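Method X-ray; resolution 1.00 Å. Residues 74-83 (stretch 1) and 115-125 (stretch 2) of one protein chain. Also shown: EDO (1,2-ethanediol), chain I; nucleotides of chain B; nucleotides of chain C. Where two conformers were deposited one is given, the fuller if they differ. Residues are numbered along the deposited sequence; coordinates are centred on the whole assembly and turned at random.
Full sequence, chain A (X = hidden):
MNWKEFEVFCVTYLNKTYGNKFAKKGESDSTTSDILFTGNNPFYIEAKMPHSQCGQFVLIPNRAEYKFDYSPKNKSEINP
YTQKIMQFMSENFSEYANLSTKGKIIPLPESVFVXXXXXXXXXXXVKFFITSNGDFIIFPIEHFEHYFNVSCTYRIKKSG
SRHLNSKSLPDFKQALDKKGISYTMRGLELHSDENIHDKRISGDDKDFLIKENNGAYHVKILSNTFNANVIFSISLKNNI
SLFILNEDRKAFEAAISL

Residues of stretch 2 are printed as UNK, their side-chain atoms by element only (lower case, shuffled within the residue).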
# COMPACT_ATOMS: atom_id res chain seq x y z
N ASN A 74 -8.32 -10.29 7.33
CA ASN A 74 -7.77 -8.94 7.38
C ASN A 74 -6.74 -8.83 8.50
O ASN A 74 -6.75 -9.59 9.47
CB ASN A 74 -8.89 -7.92 7.60
CG ASN A 74 -9.69 -7.65 6.35
OD1 ASN A 74 -9.19 -7.80 5.23
ND2 ASN A 74 -10.93 -7.24 6.52
N LYS A 75 -5.86 -7.84 8.37
CA LYS A 75 -4.73 -7.68 9.28
C LYS A 75 -4.91 -6.52 10.25
O LYS A 75 -3.95 -6.15 10.94
CB LYS A 75 -3.44 -7.51 8.48
CG LYS A 75 -3.18 -8.61 7.46
CD LYS A 75 -3.25 -9.99 8.09
CE LYS A 75 -2.80 -11.07 7.13
NZ LYS A 75 -2.84 -12.41 7.76
N SER A 76 -6.10 -5.93 10.32
CA SER A 76 -6.41 -4.94 11.34
C SER A 76 -7.83 -5.20 11.83
O SER A 76 -8.66 -5.74 11.10
CB SER A 76 -6.30 -3.50 10.82
OG SER A 76 -7.32 -3.21 9.88
N GLU A 77 -8.09 -4.81 13.07
CA GLU A 77 -9.37 -5.12 13.68
C GLU A 77 -10.41 -4.05 13.36
O GLU A 77 -10.09 -2.91 13.03
CB GLU A 77 -9.23 -5.27 15.20
CG GLU A 77 -8.87 -3.98 15.93
CD GLU A 77 -8.67 -4.17 17.44
OE1 GLU A 77 -8.76 -3.21 18.13
OE2 GLU A 77 -8.43 -5.38 17.93
N ILE A 78 -11.67 -4.45 13.47
CA ILE A 78 -12.77 -3.52 13.28
C ILE A 78 -12.70 -2.44 14.35
O ILE A 78 -12.65 -2.74 15.55
CB ILE A 78 -14.10 -4.28 13.34
CG1 ILE A 78 -14.19 -5.30 12.20
CG2 ILE A 78 -15.26 -3.32 13.28
CD1 ILE A 78 -15.33 -6.28 12.35
N ASN A 79 -12.68 -1.18 13.93
CA ASN A 79 -12.85 -0.04 14.80
C ASN A 79 -14.16 0.66 14.47
O ASN A 79 -14.85 0.30 13.51
CB ASN A 79 -11.65 0.92 14.68
CG ASN A 79 -11.53 1.56 13.31
OD1 ASN A 79 -12.45 2.24 12.85
ND2 ASN A 79 -10.38 1.39 12.67
N PRO A 80 -14.57 1.65 15.27
CA PRO A 80 -15.90 2.26 15.05
C PRO A 80 -16.07 2.85 13.67
O PRO A 80 -17.19 2.90 13.16
CB PRO A 80 -15.98 3.32 16.15
CG PRO A 80 -15.08 2.82 17.22
CD PRO A 80 -13.94 2.15 16.51
N TYR A 81 -14.98 3.31 13.05
CA TYR A 81 -15.07 3.90 11.72
C TYR A 81 -15.17 2.83 10.65
O TYR A 81 -15.92 2.99 9.68
CB TYR A 81 -13.89 4.86 11.53
CG TYR A 81 -13.74 5.70 12.78
CD1 TYR A 81 -14.64 6.71 13.07
CD2 TYR A 81 -12.74 5.43 13.70
CE1 TYR A 81 -14.53 7.45 14.23
CE2 TYR A 81 -12.62 6.17 14.86
CZ TYR A 81 -13.52 7.18 15.12
OH TYR A 81 -13.40 7.92 16.28
N THR A 82 -14.47 1.71 10.83
CA THR A 82 -14.76 0.53 10.03
C THR A 82 -16.25 0.20 10.08
O THR A 82 -16.88 -0.05 9.05
CB THR A 82 -13.98 -0.67 10.57
OG1 THR A 82 -12.63 -0.30 10.88
CG2 THR A 82 -13.98 -1.81 9.55
N GLN A 83 -16.82 0.21 11.28
CA GLN A 83 -18.22 -0.17 11.45
C GLN A 83 -19.15 0.80 10.74
O GLN A 83 -20.14 0.39 10.13
CB GLN A 83 -18.55 -0.28 12.94
CG GLN A 83 -18.16 -1.63 13.52
CD GLN A 83 -17.96 -1.61 15.02
OE1 GLN A 83 -18.07 -0.57 15.67
NE2 GLN A 83 -17.66 -2.77 15.59
N UNK A 115 -10.61 9.49 10.56
CA UNK A 115 -10.56 8.81 11.85
C UNK A 115 -10.16 7.35 11.69
O UNK A 115 -9.43 6.81 12.54
n UNK A 115 -13.30 10.78 13.32
c UNK A 115 -11.89 8.96 12.59
c UNK A 115 -12.06 10.34 13.19
o UNK A 115 -11.07 10.99 13.54
N UNK A 116 -10.61 6.68 10.63
CA UNK A 116 -10.12 5.33 10.37
C UNK A 116 -8.61 5.35 10.20
O UNK A 116 -7.89 4.53 10.79
c UNK A 116 -8.11 3.44 7.64
c UNK A 116 -11.03 2.19 9.39
c UNK A 116 -10.37 3.30 8.94
c UNK A 116 -9.18 2.82 8.29
c UNK A 116 -7.15 1.26 7.21
c UNK A 116 -8.18 0.62 7.84
c UNK A 116 -10.78 4.73 9.13
c UNK A 116 -7.11 2.66 7.11
c UNK A 116 -9.20 1.41 8.38
n UNK A 116 -10.33 1.05 9.05
N UNK A 117 -8.10 6.28 9.39
CA UNK A 117 -6.67 6.39 9.15
C UNK A 117 -5.92 6.61 10.45
O UNK A 117 -4.89 5.97 10.72
c UNK A 117 -6.83 7.03 6.72
c UNK A 117 -4.94 7.93 8.12
c UNK A 117 -6.40 7.50 8.11
c UNK A 117 -6.83 8.12 5.66
N UNK A 118 -6.42 7.52 11.29
CA UNK A 118 -5.75 7.78 12.56
C UNK A 118 -5.72 6.53 13.43
O UNK A 118 -4.67 6.19 13.99
c UNK A 118 -6.21 10.28 12.64
c UNK A 118 -6.98 11.39 13.34
c UNK A 118 -6.45 8.93 13.29
n UNK A 118 -7.44 13.84 13.35
c UNK A 118 -6.64 12.74 12.73
N UNK A 119 -6.86 5.86 13.57
CA UNK A 119 -6.90 4.63 14.36
C UNK A 119 -5.92 3.60 13.81
O UNK A 119 -5.13 3.02 14.56
c UNK A 119 -8.32 4.05 14.32
c UNK A 119 -9.36 4.85 15.07
o UNK A 119 -9.03 3.38 16.92
c UNK A 119 -9.44 4.50 16.55
o UNK A 119 -9.90 5.35 17.34
N UNK A 120 -5.97 3.37 12.50
CA UNK A 120 -5.16 2.33 11.90
C UNK A 120 -3.67 2.62 12.07
O UNK A 120 -2.91 1.75 12.51
c UNK A 120 -4.61 1.22 9.70
c UNK A 120 -5.51 2.19 10.42
o UNK A 120 -2.15 -1.49 7.75
c UNK A 120 -4.67 -0.14 9.98
c UNK A 120 -3.86 -1.04 9.33
c UNK A 120 -3.70 1.65 8.75
c UNK A 120 -2.96 -0.58 8.39
c UNK A 120 -2.87 0.76 8.10
N UNK A 121 -3.24 3.83 11.73
CA UNK A 121 -1.82 4.13 11.81
C UNK A 121 -1.33 4.19 13.25
O UNK A 121 -0.22 3.73 13.55
o UNK A 121 -1.53 3.82 5.52
c UNK A 121 -2.60 5.19 8.72
c UNK A 121 -1.52 4.20 6.84
c UNK A 121 -1.48 4.98 9.51
c UNK A 121 -0.39 4.35 8.93
c UNK A 121 -0.40 3.97 7.61
c UNK A 121 -2.62 4.81 7.39
c UNK A 121 -1.48 5.36 10.97
N UNK A 122 -2.15 4.69 14.17
CA UNK A 122 -1.79 4.59 15.59
C UNK A 122 -1.59 3.14 15.99
O UNK A 122 -0.66 2.82 16.75
n UNK A 122 -5.57 9.26 17.62
c UNK A 122 -4.34 8.78 16.95
c UNK A 122 -4.17 7.27 17.11
c UNK A 122 -2.94 6.76 16.38
c UNK A 122 -2.87 5.24 16.46
N UNK A 123 -2.44 2.24 15.50
CA UNK A 123 -2.34 0.83 15.86
C UNK A 123 -1.05 0.20 15.36
O UNK A 123 -0.61 -0.81 15.91
o UNK A 123 -3.35 -0.33 13.97
c UNK A 123 -3.55 0.06 15.32
N UNK A 124 -0.45 0.77 14.32
CA UNK A 124 0.82 0.28 13.79
C UNK A 124 2.01 1.07 14.32
O UNK A 124 3.11 0.95 13.78
c UNK A 124 -1.75 -2.51 11.58
c UNK A 124 -0.52 -1.83 12.15
n UNK A 124 -2.04 -3.78 12.30
c UNK A 124 -0.39 -0.40 11.64
c UNK A 124 0.80 0.32 12.26
N UNK A 125 1.81 1.86 15.37
CA UNK A 125 2.87 2.66 15.98
C UNK A 125 3.46 3.67 15.01
O UNK A 125 4.62 4.07 15.14
c UNK A 125 3.97 1.80 16.60
o UNK A 125 3.44 0.85 17.51
C1 EDO I . 7.50 1.28 18.28
O1 EDO I . 6.59 2.28 18.77
C2 EDO I . 7.25 -0.04 19.00
O2 EDO I . 5.96 -0.56 18.65
P DC B 7 -6.13 -6.18 4.77
OP1 DC B 7 -6.34 -5.96 6.22
OP2 DC B 7 -7.14 -5.75 3.79
O5' DC B 7 -4.74 -5.50 4.38
C5' DC B 7 -3.62 -5.72 5.22
C4' DC B 7 -2.38 -5.05 4.68
O4' DC B 7 -1.92 -5.76 3.50
C3' DC B 7 -2.56 -3.59 4.25
O3' DC B 7 -1.49 -2.81 4.79
C2' DC B 7 -2.54 -3.64 2.73
C1' DC B 7 -1.63 -4.84 2.48
N1 DC B 7 -1.85 -5.48 1.16
C2 DC B 7 -0.76 -5.72 0.32
O2 DC B 7 0.38 -5.42 0.70
N3 DC B 7 -0.99 -6.30 -0.89
C4 DC B 7 -2.23 -6.61 -1.26
N4 DC B 7 -2.41 -7.17 -2.46
C5 DC B 7 -3.35 -6.38 -0.41
C6 DC B 7 -3.11 -5.82 0.78
P DG B 6 -8.78 -11.70 1.69
OP1 DG B 6 -9.85 -11.78 2.70
OP2 DG B 6 -9.10 -11.31 0.30
O5' DG B 6 -7.64 -10.73 2.23
C5' DG B 6 -7.08 -10.96 3.50
C4' DG B 6 -5.98 -9.97 3.79
O4' DG B 6 -4.84 -10.26 2.93
C3' DG B 6 -6.33 -8.50 3.55
O3' DG B 6 -5.82 -7.74 4.62
C2' DG B 6 -5.67 -8.18 2.21
C1' DG B 6 -4.44 -9.07 2.26
N9 DG B 6 -3.88 -9.45 0.97
C8 DG B 6 -4.56 -9.87 -0.15
N7 DG B 6 -3.78 -10.16 -1.15
C5 DG B 6 -2.50 -9.92 -0.67
C6 DG B 6 -1.23 -10.05 -1.30
O6 DG B 6 -0.99 -10.43 -2.45
N1 DG B 6 -0.19 -9.70 -0.44
C2 DG B 6 -0.35 -9.28 0.85
N2 DG B 6 0.78 -8.98 1.52
N3 DG B 6 -1.52 -9.15 1.45
C4 DG B 6 -2.55 -9.49 0.64
P DG C 11 -0.28 -13.12 10.05
OP1 DG C 11 -1.14 -11.93 10.16
OP2 DG C 11 0.38 -13.67 11.25
O5' DG C 11 -1.14 -14.30 9.43
C5' DG C 11 -0.83 -15.63 9.78
C4' DG C 11 -1.84 -16.59 9.18
O4' DG C 11 -1.54 -16.75 7.77
C3' DG C 11 -1.83 -17.97 9.80
O3' DG C 11 -3.17 -18.35 10.14
C2' DG C 11 -1.20 -18.88 8.76
C1' DG C 11 -1.30 -18.10 7.46
N9 DG C 11 -0.08 -18.15 6.64
C8 DG C 11 1.20 -17.81 7.03
N7 DG C 11 2.09 -17.95 6.08
C5 DG C 11 1.35 -18.40 4.99
C6 DG C 11 1.77 -18.73 3.68
O6 DG C 11 2.91 -18.68 3.20
N1 DG C 11 0.70 -19.14 2.89
C2 DG C 11 -0.60 -19.23 3.32
N2 DG C 11 -1.50 -19.65 2.42
N3 DG C 11 -1.01 -18.93 4.54
C4 DG C 11 0.02 -18.52 5.32
O HOH W 1 -10.57 -1.78 10.00

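Position 115 carries two carbons, the second bearing one oxygen and one nitrogen: a short carboxamide. Its CB lies 3.4 Å from the centroid of the Tyr81 ring, only 8° off the ring normal, a CH-pi contact over the face. The residue is Asn115.

Position 116 has one carbon followed by fused five- and six-membered rings of eight carbons and one nitrogen. Its CA-to-CB bond points sideways, but chi1 at t brings the ring nearer stretch 1. The ring nitrogen sits 3.2 Å from Thr82 OG1, and the ring carbon between that nitrogen and the next ring carbon is 3.4 Å from Asn79 ND2. The CB of position 116 packs 3.9 Å from Tyr81 CB. An indole is the one standard side chain that fits, so this is Trp116. A water joins the two polar atoms: it accepts from Trp116 NE1 at 3.0 Å and lies 2.7 Å from Thr82 OG1. The same water donates to Glu77 O at 3.3 Å.

Position 117 shows four carbons forked at the first, one arm two carbons long. It points away and touches nothing on stretch 1: Ile117.

Position 118 has four carbons in a row ending in nitrogen. Its end leads away from stretch 1, as an extended Lys118.

Position 119 has three carbons, the third with two oxygens. It points toward stretch 1, one helical turn after Asn115. Its second side-chain carbon meets the edge of the Tyr81 ring, 3.5 Å from Tyr81 CE2, while its CB is 3.7 Å from Asn79 ND2. This is Glu119.

Position 120 has one carbon, then a six-carbon ring bearing one oxygen. Ser76 CB lies at the ring edge, 3.8 Å from a ring carbon. The residue is Tyr120, and Tyr120 OH comes within 3.3 Å of O3' of DC7.

Position 121 repeats that composition, but the ring is out of reach of stretch 1: Tyr121.

Position 122, four carbons in a row ending in nitrogen, is also out of reach and exposed: Lys122.

Position 123 has one carbon and one oxygen, so it is Ser123. Its OG turns back to donate to Tyr120 O at 2.6 Å.

Position 124 again has four carbons ending in nitrogen. That nitrogen gives a weak hydrogen bond of 3.3 Å to Lys75 O: Lys124.

Position 125, one carbon and one oxygen, is Ser125, far from stretch 1; its OG hydrogen-bonds O2 of the ethanediol at 3.1 Å.

The contact rests on helical spacing: Asn115 and Glu119 meet Tyr81 at face and edge, with Trp116 close to its CB. Stretch 1 is held in shape by its own cap, since Asn79 OD1 accepts from Thr82 N at 2.9 Å and Thr82 OG1 accepts from Asn79 N at 3.2 Å. That leaves Asn79 ND2 beside Trp116 and Glu119. Across the interface packing dominates, and Lys124 NZ adds a weak direct hydrogen bond to Lys75 O. The DNA adjoins the contact: Lys75 N donates to OP1 of DC7 at 2.9 Å.

Stretch 2 115-125: NWIKEYYKSKS
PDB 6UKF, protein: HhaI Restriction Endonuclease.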